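Local structure of glutamate racemase (Francisella tularensis subsp. tularensis, 3OUT) at residues B[110-115]-B[178-183]. The protein is a glutamate racemase, a two-domain alpha/beta enzyme of the Asp/Glu/hydantoin racemase family, modelled here with D-glutamic acid bound between its parallel sheets. Numbering follows the deposited sequence.
Sequences NLNTVG and NIQALI
G115 pairs with L182 where strands 113-115 and 181-183 run side by side in parallel, their short axes 38° apart and 4.9 Å at closest approach. They are the two inner strands of the four-stranded parallel sheet in one alpha/beta domain of the racemase, between outer strands 140-145 and 203-205. The backbone of G115 works in both directions: its N donates to O of A181 at 2.9 Å, nearly straight, and its O accepts from N of I183 at 2.8 Å. One step earlier, N of Q180 reaches O of T113 at 2.9 Å, from above the carbonyl plane. N of A181, next along, is buried without a partner in the model. Beyond the T113 bond the Q180 side chain takes over the pairing. Its chi1 of -66° sets CG beside its own N, and the chain runs extended from there to bring OE1 to two successive amides: N of N112 comes in the carbonyl plane at 2.7 Å, N of T113 tilted from that plane at 3.0 Å. The two bonds hold OE1 in place, and the Q180 amide lies within 21° of parallel to that of N112; a water donates to OD1 of N112 and weakly accepts from NE2 of Q180. CG2 of T113 packs against O of N178 and CA of I179, while its OG1 is hydrogen-bonded to E140 on the outer strand. Against the side-chain-less G115, I179 lays CG2 and CD1 over the backbone, and L182 brings CD1 up to the carbonyl carbon. V114 and A181 face the other side of the sheet, where the tip of I183, CD1, meets CG1 of V114. From the loop ahead of strand 113-118, CD1 of L111 rests on CB of A181 at 3.7 Å.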
ATOM      1  N   ASN B 110      10.328 -20.365  33.767  1.00 16.81           N
ATOM      2  CA  ASN B 110      10.846 -20.837  35.064  1.00 18.71           C
ATOM      3  C   ASN B 110      12.119 -20.157  35.570  1.00 17.95           C
ATOM      4  O   ASN B 110      12.662 -20.551  36.603  1.00 18.92           O
ATOM      5  CB  ASN B 110      11.010 -22.352  35.050  1.00 20.31           C
ATOM      6  CG  ASN B 110       9.660 -23.069  34.943  1.00 25.14           C
ATOM      7  OD1 ASN B 110       8.722 -22.770  35.700  1.00 29.59           O
ATOM      8  ND2 ASN B 110       9.543 -23.983  33.976  1.00 28.13           N
ATOM      9  N   LEU B 111      12.574 -19.104  34.896  1.00 15.14           N
ATOM     10  CA  LEU B 111      13.733 -18.371  35.336  1.00 14.74           C
ATOM     11  C   LEU B 111      13.320 -17.249  36.265  1.00 14.29           C
ATOM     12  O   LEU B 111      12.149 -16.925  36.335  1.00 14.49           O
ATOM     13  CB  LEU B 111      14.479 -17.824  34.115  1.00 14.14           C
ATOM     14  CG  LEU B 111      14.934 -18.936  33.173  1.00 14.94           C
ATOM     15  CD1 LEU B 111      15.623 -18.316  31.949  1.00 13.59           C
ATOM     16  CD2 LEU B 111      15.865 -19.960  33.851  1.00 15.72           C
ATOM     17  N   ASN B 112      14.282 -16.662  36.953  1.00 14.42           N
ATOM     18  CA  ASN B 112      14.063 -15.533  37.832  1.00 14.57           C
ATOM     19  C   ASN B 112      14.371 -14.181  37.184  1.00 13.18           C
ATOM     20  O   ASN B 112      13.722 -13.175  37.483  1.00 11.83           O
ATOM     21  CB  ASN B 112      14.973 -15.684  39.046  1.00 16.84           C
ATOM     22  CG  ASN B 112      14.817 -17.027  39.697  1.00 21.62           C
ATOM     23  OD1 ASN B 112      15.780 -17.811  39.781  1.00 30.10           O
ATOM     24  ND2 ASN B 112      13.608 -17.323  40.128  1.00 22.57           N
ATOM     25  N   THR B 113      15.359 -14.175  36.280  1.00 13.82           N
ATOM     26  CA  THR B 113      15.860 -12.939  35.675  1.00 13.86           C
ATOM     27  C   THR B 113      16.160 -13.193  34.187  1.00 13.72           C
ATOM     28  O   THR B 113      16.926 -14.090  33.855  1.00 14.04           O
ATOM     29  CB  THR B 113      17.136 -12.493  36.403  1.00 15.15           C
ATOM     30  OG1 THR B 113      16.868 -12.418  37.821  1.00 15.71           O
ATOM     31  CG2 THR B 113      17.546 -11.156  35.905  1.00 15.58           C
ATOM     32  N   VAL B 114      15.464 -12.457  33.301  1.00 12.60           N
ATOM     33  CA  VAL B 114      15.518 -12.704  31.844  1.00 12.73           C
ATOM     34  C   VAL B 114      15.821 -11.390  31.132  1.00 11.10           C
ATOM     35  O   VAL B 114      15.288 -10.340  31.495  1.00 11.89           O
ATOM     36  CB  VAL B 114      14.146 -13.244  31.345  1.00 12.47           C
ATOM     37  CG1 VAL B 114      14.155 -13.494  29.788  1.00 15.05           C
ATOM     38  CG2 VAL B 114      13.836 -14.551  32.045  1.00 14.96           C
ATOM     39  N   GLY B 115      16.707 -11.445  30.137  1.00 11.28           N
ATOM     40  CA  GLY B 115      16.916 -10.351  29.225  1.00 10.82           C
ATOM     41  C   GLY B 115      16.234 -10.612  27.897  1.00  9.99           C
ATOM     42  O   GLY B 115      16.090 -11.744  27.473  1.00 10.00           O
ATOM     43  N   ASN B 178      22.662  -9.396  35.866  1.00 22.07           N
ATOM     44  CA  ASN B 178      22.647 -10.782  36.293  1.00 22.04           C
ATOM     45  C   ASN B 178      21.515 -11.591  35.628  1.00 19.96           C
ATOM     46  O   ASN B 178      20.800 -12.374  36.276  1.00 18.77           O
ATOM     47  CB  ASN B 178      22.543 -10.867  37.830  1.00 22.88           C
ATOM     48  CG  ASN B 178      23.629 -10.083  38.537  1.00 27.69           C
ATOM     49  OD1 ASN B 178      24.822 -10.297  38.291  1.00 34.85           O
ATOM     50  ND2 ASN B 178      23.226  -9.159  39.424  1.00 32.28           N
ATOM     51  N   ILE B 179      21.353 -11.420  34.317  1.00 17.40           N
ATOM     52  CA  ILE B 179      20.352 -12.228  33.608  1.00 15.67           C
ATOM     53  C   ILE B 179      20.770 -13.706  33.506  1.00 14.72           C
ATOM     54  O   ILE B 179      21.965 -14.045  33.360  1.00 15.20           O
ATOM     55  CB  ILE B 179      19.972 -11.619  32.199  1.00 14.72           C
ATOM     56  CG1 ILE B 179      21.034 -11.902  31.144  1.00 15.39           C
ATOM     57  CG2 ILE B 179      19.674 -10.124  32.321  1.00 15.37           C
ATOM     58  CD1 ILE B 179      20.667 -11.280  29.704  1.00 13.96           C
ATOM     59  N   GLN B 180      19.779 -14.598  33.548  1.00 14.55           N
ATOM     60  CA  GLN B 180      19.987 -16.038  33.391  1.00 14.37           C
ATOM     61  C   GLN B 180      19.916 -16.532  31.956  1.00 13.20           C
ATOM     62  O   GLN B 180      20.406 -17.616  31.629  1.00 13.28           O
ATOM     63  CB  GLN B 180      18.995 -16.783  34.258  1.00 14.31           C
ATOM     64  CG  GLN B 180      19.233 -16.565  35.757  1.00 16.18           C
ATOM     65  CD  GLN B 180      18.112 -17.100  36.604  1.00 21.38           C
ATOM     66  OE1 GLN B 180      16.960 -16.673  36.481  1.00 17.39           O
ATOM     67  NE2 GLN B 180      18.440 -18.055  37.480  1.00 22.70           N
ATOM     68  N   ALA B 181      19.257 -15.746  31.101  1.00 12.37           N
ATOM     69  CA  ALA B 181      19.148 -16.075  29.684  1.00 11.16           C
ATOM     70  C   ALA B 181      18.796 -14.788  28.949  1.00 10.27           C
ATOM     71  O   ALA B 181      18.265 -13.821  29.541  1.00 11.70           O
ATOM     72  CB  ALA B 181      18.046 -17.106  29.423  1.00 11.42           C
ATOM     73  N   LEU B 182      19.129 -14.769  27.679  1.00 11.25           N
ATOM     74  CA  LEU B 182      18.847 -13.638  26.795  1.00 10.18           C
ATOM     75  C   LEU B 182      17.981 -14.163  25.649  1.00  9.43           C
ATOM     76  O   LEU B 182      18.423 -15.023  24.862  1.00 10.64           O
ATOM     77  CB  LEU B 182      20.141 -13.052  26.218  1.00 10.73           C
ATOM     78  CG  LEU B 182      19.916 -11.821  25.316  1.00 12.23           C
ATOM     79  CD1 LEU B 182      19.387 -10.562  26.044  1.00 12.43           C
ATOM     80  CD2 LEU B 182      21.184 -11.442  24.549  1.00 12.91           C
ATOM     81  N   ILE B 183      16.770 -13.616  25.525  1.00  9.59           N
ATOM     82  CA  ILE B 183      15.892 -13.950  24.401  1.00  9.85           C
ATOM     83  C   ILE B 183      16.335 -13.190  23.167  1.00  9.28           C
ATOM     84  O   ILE B 183      16.387 -11.936  23.152  1.00  9.30           O
ATOM     85  CB  ILE B 183      14.407 -13.659  24.692  1.00 10.44           C
ATOM     86  CG1 ILE B 183      13.928 -14.520  25.872  1.00 13.07           C
ATOM     87  CG2 ILE B 183      13.520 -13.983  23.468  1.00  9.57           C
ATOM     88  CD1 ILE B 183      12.512 -14.246  26.297  1.00 14.30           C
TER
HETATM   89  O   HOH W   1      16.046 -20.355  37.838  1.00 37.10           O